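Local coordinates for protein alpha,alpha-trehalose-phosphate synthase (UDP-forming) (Burkholderia xenovorans, PDB 5V0T) that belongs to glycosyltransferase family 20, adopts the two-domain GT-B fold and is modelled with uridine-5'-diphosphate and 6-o-phosphono-alpha-d-glucopyranose in its pockets, at residues R201-Y206 against L223-F228; E292-H297 against E425-A430. One frame throughout, in Å; residues are numbered along the deposited sequence.

Contact 1 (R201-Y206 against L223-F228); sequences RAFCDY and LTIHAF
Phe203 and Cys204 of the helix meet Leu223 and Ile225 of the strand through apolar contacts alone; no hydrogen bond or salt bridge joins 201-206 to 223-228. The ring contact is made at an edge. Phe203 CE2 lies 3.8 Å from Ile225 CD1 and 3.9 Å from Ile225 CG1, and CG1 sits in the ring plane, so the isoleucine abuts the rim of the phenyl group instead of stacking on a face. With CG anti to the backbone N (chi1 172°), the Phe203 ring is placed with its CE2 edge against the isoleucine.

The second set of contacts belongs to sulfur. Cys204 SG comes to 3.5 Å from Leu223 CD1 and to 4.2 Å from Ile225 CD1, touching one methyl from each of two alternate strand residues whose side chains leave the same side of the strand. Ile225 CD1 thus serves both helix residues. Backbones stay well apart: Cys204 CA and Ile225 CA are 8.1 Å from each other, and the axes of helix segment 201-206 and strand 223-227 come no nearer than 10.5 Å, with their N-to-C directions 30° apart, leaving side chains to bridge the gap.

Outside the two segments, the Phe203 ring also meets that of Phe194 on strand 191-194, while Cys204 and Ile225 both touch Ala215. Strand 223-227 runs antiparallel between 214-216 and 230-236; through Cys204, which touches both 214-216 and 223-227, helix 197-209 packs against this antiparallel end of the mixed sheet.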
ATOM      1  N   ARG A 201     -13.436  12.407   1.201  1.00 17.95           N
ATOM      2  CA  ARG A 201     -14.597  12.938   0.494  0.72 18.59           C
ATOM      3  C   ARG A 201     -15.537  11.815   0.053  1.00 18.95           C
ATOM      4  O   ARG A 201     -16.764  11.950   0.147  1.00 21.43           O
ATOM      5  CB  ARG A 201     -14.130  13.769  -0.706  0.72 22.95           C
ATOM      6  CG  ARG A 201     -15.229  14.572  -1.399  0.72 28.08           C
ATOM      7  CD  ARG A 201     -14.650  15.612  -2.369  0.72 26.74           C
ATOM      8  NE  ARG A 201     -13.958  15.002  -3.507  0.72 31.06           N
ATOM      9  CZ  ARG A 201     -12.664  15.170  -3.774  0.72 33.14           C
ATOM     10  NH1 ARG A 201     -11.921  15.938  -2.989  0.72 34.36           N
ATOM     11  NH2 ARG A 201     -12.115  14.583  -4.829  0.72 31.98           N
ATOM     12  N   ALA A 202     -14.976  10.699  -0.438  1.00 22.16           N
ATOM     13  CA  ALA A 202     -15.805   9.580  -0.875  1.00 17.14           C
ATOM     14  C   ALA A 202     -16.574   8.981   0.290  1.00 19.37           C
ATOM     15  O   ALA A 202     -17.766   8.659   0.157  1.00 16.97           O
ATOM     16  CB  ALA A 202     -14.945   8.510  -1.556  1.00 17.96           C
ATOM     17  N   PHE A 203     -15.911   8.824   1.440  1.00 21.42           N
ATOM     18  CA  PHE A 203     -16.605   8.363   2.642  1.00 18.97           C
ATOM     19  C   PHE A 203     -17.755   9.298   2.995  1.00 17.32           C
ATOM     20  O   PHE A 203     -18.887   8.847   3.226  1.00 21.13           O
ATOM     21  CB  PHE A 203     -15.624   8.244   3.814  1.00 20.31           C
ATOM     22  CG  PHE A 203     -16.289   7.947   5.134  1.00 20.04           C
ATOM     23  CD1 PHE A 203     -16.729   6.665   5.430  1.00 19.99           C
ATOM     24  CD2 PHE A 203     -16.487   8.960   6.070  1.00 22.00           C
ATOM     25  CE1 PHE A 203     -17.355   6.393   6.657  1.00 19.53           C
ATOM     26  CE2 PHE A 203     -17.117   8.703   7.297  1.00 22.37           C
ATOM     27  CZ  PHE A 203     -17.554   7.423   7.586  1.00 22.02           C
ATOM     28  N   CYS A 204     -17.493  10.612   3.031  1.00 17.86           N
ATOM     29  CA  CYS A 204     -18.552  11.554   3.394  1.00 22.42           C
ATOM     30  C   CYS A 204     -19.672  11.568   2.367  1.00 20.82           C
ATOM     31  O   CYS A 204     -20.846  11.727   2.731  1.00 21.62           O
ATOM     32  CB  CYS A 204     -17.980  12.963   3.562  1.00 24.75           C
ATOM     33  SG  CYS A 204     -16.807  13.097   4.925  1.00 25.38           S
ATOM     34  N   ASP A 205     -19.332  11.387   1.091  1.00 20.22           N
ATOM     35  CA  ASP A 205     -20.354  11.311   0.050  1.00 23.63           C
ATOM     36  C   ASP A 205     -21.309  10.143   0.300  1.00 25.23           C
ATOM     37  O   ASP A 205     -22.527  10.283   0.144  1.00 22.70           O
ATOM     38  CB  ASP A 205     -19.676  11.178  -1.317  1.00 24.58           C
ATOM     39  CG  ASP A 205     -20.626  11.404  -2.474  1.00 42.27           C
ATOM     40  OD1 ASP A 205     -21.344  12.425  -2.468  1.00 50.49           O
ATOM     41  OD2 ASP A 205     -20.644  10.574  -3.405  1.00 44.47           O
ATOM     42  N   TYR A 206     -20.776   8.980   0.692  1.00 22.89           N
ATOM     43  CA  TYR A 206     -21.647   7.860   1.042  1.00 22.85           C
ATOM     44  C   TYR A 206     -22.509   8.197   2.255  1.00 19.49           C
ATOM     45  O   TYR A 206     -23.728   7.975   2.249  1.00 23.14           O
ATOM     46  CB  TYR A 206     -20.818   6.595   1.302  1.00 19.99           C
ATOM     47  CG  TYR A 206     -21.691   5.378   1.589  1.00 23.65           C
ATOM     48  CD1 TYR A 206     -22.220   5.154   2.860  1.00 27.04           C
ATOM     49  CD2 TYR A 206     -21.997   4.468   0.585  1.00 21.75           C
ATOM     50  CE1 TYR A 206     -23.036   4.066   3.124  1.00 27.16           C
ATOM     51  CE2 TYR A 206     -22.797   3.366   0.844  1.00 18.24           C
ATOM     52  CZ  TYR A 206     -23.313   3.168   2.119  1.00 25.46           C
ATOM     53  OH  TYR A 206     -24.127   2.086   2.385  1.00 27.05           O
ATOM     54  N   LEU A 223     -13.374  16.047  10.640  1.00 27.39           N
ATOM     55  CA  LEU A 223     -14.811  16.220  10.501  1.00 27.15           C
ATOM     56  C   LEU A 223     -15.540  15.451  11.595  1.00 25.46           C
ATOM     57  O   LEU A 223     -15.047  14.450  12.113  1.00 32.01           O
ATOM     58  CB  LEU A 223     -15.284  15.716   9.136  1.00 32.77           C
ATOM     59  CG  LEU A 223     -14.451  16.185   7.944  1.00 31.56           C
ATOM     60  CD1 LEU A 223     -14.967  15.571   6.656  1.00 34.04           C
ATOM     61  CD2 LEU A 223     -14.481  17.696   7.866  1.00 34.49           C
ATOM     62  N   THR A 224     -16.732  15.921  11.939  1.00 26.73           N
ATOM     63  CA  THR A 224     -17.637  15.173  12.795  1.00 29.30           C
ATOM     64  C   THR A 224     -18.666  14.473  11.923  1.00 28.10           C
ATOM     65  O   THR A 224     -19.301  15.106  11.069  1.00 27.14           O
ATOM     66  CB  THR A 224     -18.329  16.094  13.798  1.00 36.44           C
ATOM     67  OG1 THR A 224     -17.332  16.805  14.533  1.00 32.58           O
ATOM     68  CG2 THR A 224     -19.192  15.284  14.761  1.00 31.91           C
ATOM     69  N   ILE A 225     -18.820  13.170  12.134  1.00 25.09           N
ATOM     70  CA  ILE A 225     -19.754  12.342  11.383  1.00 24.74           C
ATOM     71  C   ILE A 225     -20.940  12.004  12.279  1.00 26.66           C
ATOM     72  O   ILE A 225     -20.757  11.605  13.436  1.00 28.69           O
ATOM     73  CB  ILE A 225     -19.090  11.051  10.880  1.00 22.88           C
ATOM     74  CG1 ILE A 225     -17.809  11.351  10.090  1.00 26.75           C
ATOM     75  CG2 ILE A 225     -20.079  10.275  10.036  1.00 24.79           C
ATOM     76  CD1 ILE A 225     -18.057  12.117   8.801  1.00 27.22           C
ATOM     77  N   HIS A 226     -22.149  12.142  11.742  1.00 25.10           N
ATOM     78  CA  HIS A 226     -23.361  11.658  12.390  1.00 28.07           C
ATOM     79  C   HIS A 226     -24.050  10.707  11.427  1.00 30.50           C
ATOM     80  O   HIS A 226     -24.474  11.125  10.345  1.00 26.83           O
ATOM     81  CB  HIS A 226     -24.304  12.805  12.760  1.00 30.69           C
ATOM     82  CG  HIS A 226     -23.757  13.743  13.790  1.00 33.81           C
ATOM     83  ND1 HIS A 226     -24.019  13.607  15.137  1.00 36.69           N
ATOM     84  CD2 HIS A 226     -22.989  14.851  13.670  1.00 34.89           C
ATOM     85  CE1 HIS A 226     -23.427  14.582  15.801  1.00 35.07           C
ATOM     86  NE2 HIS A 226     -22.792  15.350  14.934  1.00 35.45           N
ATOM     87  N   ALA A 227     -24.165   9.439  11.816  1.00 26.44           N
ATOM     88  CA  ALA A 227     -24.793   8.445  10.956  1.00 30.86           C
ATOM     89  C   ALA A 227     -25.097   7.200  11.773  1.00 30.79           C
ATOM     90  O   ALA A 227     -24.367   6.868  12.711  1.00 30.02           O
ATOM     91  CB  ALA A 227     -23.907   8.090   9.753  1.00 26.22           C
ATOM     92  N   PHE A 228     -26.189   6.526  11.406  1.00 29.99           N
ATOM     93  CA  PHE A 228     -26.603   5.279  12.053  1.00 32.01           C
ATOM     94  C   PHE A 228     -26.764   5.456  13.559  1.00 35.39           C
ATOM     95  O   PHE A 228     -26.471   4.548  14.339  1.00 39.01           O
ATOM     96  CB  PHE A 228     -25.614   4.147  11.767  1.00 28.42           C
ATOM     97  CG  PHE A 228     -25.376   3.891  10.311  1.00 29.43           C
ATOM     98  CD1 PHE A 228     -26.299   3.178   9.557  1.00 36.64           C
ATOM     99  CD2 PHE A 228     -24.217   4.346   9.697  1.00 25.94           C
ATOM    100  CE1 PHE A 228     -26.074   2.935   8.213  1.00 29.70           C
ATOM    101  CE2 PHE A 228     -23.982   4.106   8.359  1.00 29.77           C
ATOM    102  CZ  PHE A 228     -24.913   3.395   7.612  1.00 27.95           C
TER

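Contact 2 (E292-H297 against E425-A430); sequences ERLLEH and EALARA
Leu294 reaches across to helix 420-432 with both of its methyls, and these two branches make up the close part of the contact. Leu294 CD2 is 4.1 Å from Leu427 CB and 4.2 Å from Leu427 CD1, so it meets that leucine at the root and at one branch, the two side chains running obliquely past each other. Leu294 CD1 meets the neighbouring residue, 4.0 Å from Ala428 CB. CG anti to the backbone N (chi1 174°) places the two methyls of Leu294 on Leu427 and Ala428. Leu294 CA and Ala428 CA, the nearest CA pair of the two segments, are 7.2 Å apart, consistent with the small side chain of Ala428. Both helices belong to the Rossmann-like domain of the GT-B fold built on a six-stranded parallel sheet; Ala426 and Ala430 rest on its strands 396-400 and 413-415. Away from the leucines the packing gives way to charge. Exposed His297 touches Asp421 farther along helix 420-432, and Arg429 forms a salt bridge with Glu437. Partly exposed Arg293 NE is in a salt bridge with Glu296 OE1 at 3.2 Å, its hydrogen bond weak and bent (126°), while Arg293 NH1 forms a salt bridge with Asp421, a polar link between the helices beside the apolar one.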
ATOM      1  N   GLU A 292       7.037  -0.627 -24.131  1.00 15.26           N
ATOM      2  CA  GLU A 292       7.060  -1.086 -25.517  1.00 19.62           C
ATOM      3  C   GLU A 292       6.807   0.064 -26.496  1.00 24.03           C
ATOM      4  O   GLU A 292       7.475   0.164 -27.540  1.00 22.13           O
ATOM      5  CB  GLU A 292       6.023  -2.198 -25.708  1.00 19.01           C
ATOM      6  CG  GLU A 292       5.810  -2.644 -27.154  1.00 18.94           C
ATOM      7  CD  GLU A 292       4.720  -3.706 -27.237  1.00 25.95           C
ATOM      8  OE1 GLU A 292       4.896  -4.714 -27.963  1.00 23.71           O
ATOM      9  OE2 GLU A 292       3.706  -3.542 -26.531  1.00 22.81           O
ATOM     10  N   ARG A 293       5.829   0.925 -26.193  1.00 17.14           N
ATOM     11  CA  ARG A 293       5.552   2.078 -27.052  1.00 17.35           C
ATOM     12  C   ARG A 293       6.754   3.024 -27.104  1.00 16.59           C
ATOM     13  O   ARG A 293       7.052   3.609 -28.154  1.00 19.12           O
ATOM     14  CB  ARG A 293       4.293   2.806 -26.550  1.00 17.87           C
ATOM     15  CG  ARG A 293       3.834   4.009 -27.379  1.00 24.39           C
ATOM     16  CD  ARG A 293       3.264   3.609 -28.746  1.00 25.72           C
ATOM     17  NE  ARG A 293       2.282   2.530 -28.653  1.00 32.11           N
ATOM     18  CZ  ARG A 293       0.988   2.692 -28.383  1.00 35.63           C
ATOM     19  NH1 ARG A 293       0.469   3.901 -28.160  1.00 32.68           N
ATOM     20  NH2 ARG A 293       0.204   1.631 -28.325  1.00 42.99           N
ATOM     21  N   LEU A 294       7.460   3.187 -25.978  1.00 17.28           N
ATOM     22  CA  LEU A 294       8.703   3.966 -25.999  1.00 20.04           C
ATOM     23  C   LEU A 294       9.683   3.411 -27.030  1.00 25.54           C
ATOM     24  O   LEU A 294      10.237   4.156 -27.850  1.00 22.18           O
ATOM     25  CB  LEU A 294       9.339   3.976 -24.606  1.00 20.23           C
ATOM     26  CG  LEU A 294      10.732   4.627 -24.511  1.00 25.89           C
ATOM     27  CD1 LEU A 294      10.632   6.137 -24.762  1.00 31.18           C
ATOM     28  CD2 LEU A 294      11.420   4.330 -23.172  1.00 22.33           C
ATOM     29  N   LEU A 295       9.900   2.092 -27.006  1.00 20.97           N
ATOM     30  CA  LEU A 295      10.837   1.471 -27.932  1.00 19.16           C
ATOM     31  C   LEU A 295      10.351   1.563 -29.376  1.00 24.13           C
ATOM     32  O   LEU A 295      11.166   1.734 -30.294  1.00 24.20           O
ATOM     33  CB  LEU A 295      11.077   0.015 -27.519  1.00 18.76           C
ATOM     34  CG  LEU A 295      11.685  -0.189 -26.122  1.00 19.59           C
ATOM     35  CD1 LEU A 295      11.917  -1.672 -25.808  1.00 16.24           C
ATOM     36  CD2 LEU A 295      12.999   0.610 -25.958  1.00 18.00           C
ATOM     37  N   GLU A 296       9.035   1.444 -29.607  1.00 16.43           N
ATOM     38  CA  GLU A 296       8.498   1.550 -30.965  1.00 22.70           C
ATOM     39  C   GLU A 296       8.818   2.899 -31.595  1.00 25.02           C
ATOM     40  O   GLU A 296       9.165   2.976 -32.780  1.00 28.87           O
ATOM     41  CB  GLU A 296       6.978   1.343 -30.961  1.00 24.53           C
ATOM     42  CG  GLU A 296       6.521  -0.084 -30.676  1.00 25.13           C
ATOM     43  CD  GLU A 296       5.009  -0.179 -30.538  1.00 33.06           C
ATOM     44  OE1 GLU A 296       4.346   0.885 -30.473  1.00 30.39           O
ATOM     45  OE2 GLU A 296       4.486  -1.314 -30.507  1.00 28.37           O
ATOM     46  N   HIS A 297       8.694   3.976 -30.817  1.00 24.60           N
ATOM     47  CA  HIS A 297       8.786   5.329 -31.354  1.00 37.12           C
ATOM     48  C   HIS A 297      10.171   5.947 -31.232  1.00 36.47           C
ATOM     49  O   HIS A 297      10.448   6.933 -31.917  1.00 42.08           O
ATOM     50  CB  HIS A 297       7.774   6.250 -30.651  1.00 41.55           C
ATOM     51  CG  HIS A 297       6.344   5.925 -30.959  1.00 53.55           C
ATOM     52  ND1 HIS A 297       5.980   5.056 -31.966  1.00 57.92           N
ATOM     53  CD2 HIS A 297       5.188   6.354 -30.397  1.00 55.49           C
ATOM     54  CE1 HIS A 297       4.664   4.959 -32.008  1.00 57.06           C
ATOM     55  NE2 HIS A 297       4.159   5.739 -31.069  1.00 57.66           N
ATOM     56  N   GLU A 425       5.665   8.960 -23.258  1.00 20.80           N
ATOM     57  CA  GLU A 425       6.249  10.299 -23.340  1.00 18.72           C
ATOM     58  C   GLU A 425       6.871  10.698 -22.010  1.00 22.29           C
ATOM     59  O   GLU A 425       7.914  11.365 -21.981  1.00 21.72           O
ATOM     60  CB  GLU A 425       5.184  11.305 -23.765  1.00 22.86           C
ATOM     61  CG  GLU A 425       4.791  11.146 -25.212  1.00 27.72           C
ATOM     62  CD  GLU A 425       3.450  11.773 -25.532  1.00 37.77           C
ATOM     63  OE1 GLU A 425       3.043  11.674 -26.700  1.00 40.05           O
ATOM     64  OE2 GLU A 425       2.804  12.354 -24.629  1.00 40.90           O
ATOM     65  N   ALA A 426       6.250  10.293 -20.898  1.00 20.59           N
ATOM     66  CA  ALA A 426       6.838  10.549 -19.590  1.00 20.79           C
ATOM     67  C   ALA A 426       8.156   9.799 -19.418  1.00 22.21           C
ATOM     68  O   ALA A 426       9.106  10.338 -18.840  1.00 20.23           O
ATOM     69  CB  ALA A 426       5.859  10.169 -18.475  1.00 15.47           C
ATOM     70  N   LEU A 427       8.232   8.547 -19.896  1.00 20.76           N
ATOM     71  CA  LEU A 427       9.503   7.820 -19.821  1.00 20.46           C
ATOM     72  C   LEU A 427      10.597   8.548 -20.587  1.00 20.05           C
ATOM     73  O   LEU A 427      11.734   8.662 -20.110  1.00 20.78           O
ATOM     74  CB  LEU A 427       9.355   6.395 -20.358  1.00 18.84           C
ATOM     75  CG  LEU A 427       8.525   5.417 -19.520  1.00 19.10           C
ATOM     76  CD1 LEU A 427       8.462   4.041 -20.213  1.00 22.89           C
ATOM     77  CD2 LEU A 427       9.081   5.270 -18.113  1.00 17.86           C
ATOM     78  N   ALA A 428      10.282   9.036 -21.787  1.00 20.73           N
ATOM     79  CA  ALA A 428      11.287   9.745 -22.573  1.00 23.15           C
ATOM     80  C   ALA A 428      11.702  11.040 -21.891  1.00 25.32           C
ATOM     81  O   ALA A 428      12.891  11.385 -21.859  1.00 22.03           O
ATOM     82  CB  ALA A 428      10.751  10.029 -23.976  1.00 18.99           C
ATOM     83  N   ARG A 429      10.729  11.775 -21.356  1.00 19.82           N
ATOM     84  CA  ARG A 429      11.022  13.010 -20.640  1.00 21.62           C
ATOM     85  C   ARG A 429      11.901  12.739 -19.420  1.00 24.82           C
ATOM     86  O   ARG A 429      12.893  13.447 -19.188  1.00 24.15           O
ATOM     87  CB  ARG A 429       9.708  13.681 -20.243  1.00 24.53           C
ATOM     88  CG  ARG A 429       9.831  14.857 -19.304  1.00 31.21           C
ATOM     89  CD  ARG A 429       9.799  16.163 -20.055  1.00 43.20           C
ATOM     90  NE  ARG A 429       9.457  17.249 -19.148  1.00 41.33           N
ATOM     91  CZ  ARG A 429      10.336  18.057 -18.566  1.00 38.48           C
ATOM     92  NH1 ARG A 429      11.655  17.923 -18.798  1.00 28.88           N
ATOM     93  NH2 ARG A 429       9.885  19.004 -17.743  1.00 34.20           N
ATOM     94  N   ALA A 430      11.561  11.704 -18.640  1.00 23.25           N
ATOM     95  CA  ALA A 430      12.364  11.336 -17.471  1.00 21.39           C
ATOM     96  C   ALA A 430      13.799  10.995 -17.861  1.00 23.32           C
ATOM     97  O   ALA A 430      14.755  11.479 -17.243  1.00 25.69           O
ATOM     98  CB  ALA A 430      11.723  10.147 -16.749  1.00 16.62           C
TER

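How the contacts relate
Contact 1 lies in the domain of the mixed sheet and contact 2 in that of the parallel sheet, the two Rossmann-like halves of the GT-B fold; their centres are 42 Å apart, their nearest atoms about 23 Å, and they share no helix or strand. Contact 1 joins a helix to a strand only 17 residues on; contact 2 brings together two helices 128 residues apart. Across both pairs of segments the contacts are apolar, with no hydrogen bond, but contact 1 uses an aromatic edge and a sulfur and is partly buried, burying 180 Å², whereas contact 2 is aliphatic, a buried contact and smaller at 122 Å². Salt bridges flank contact 2.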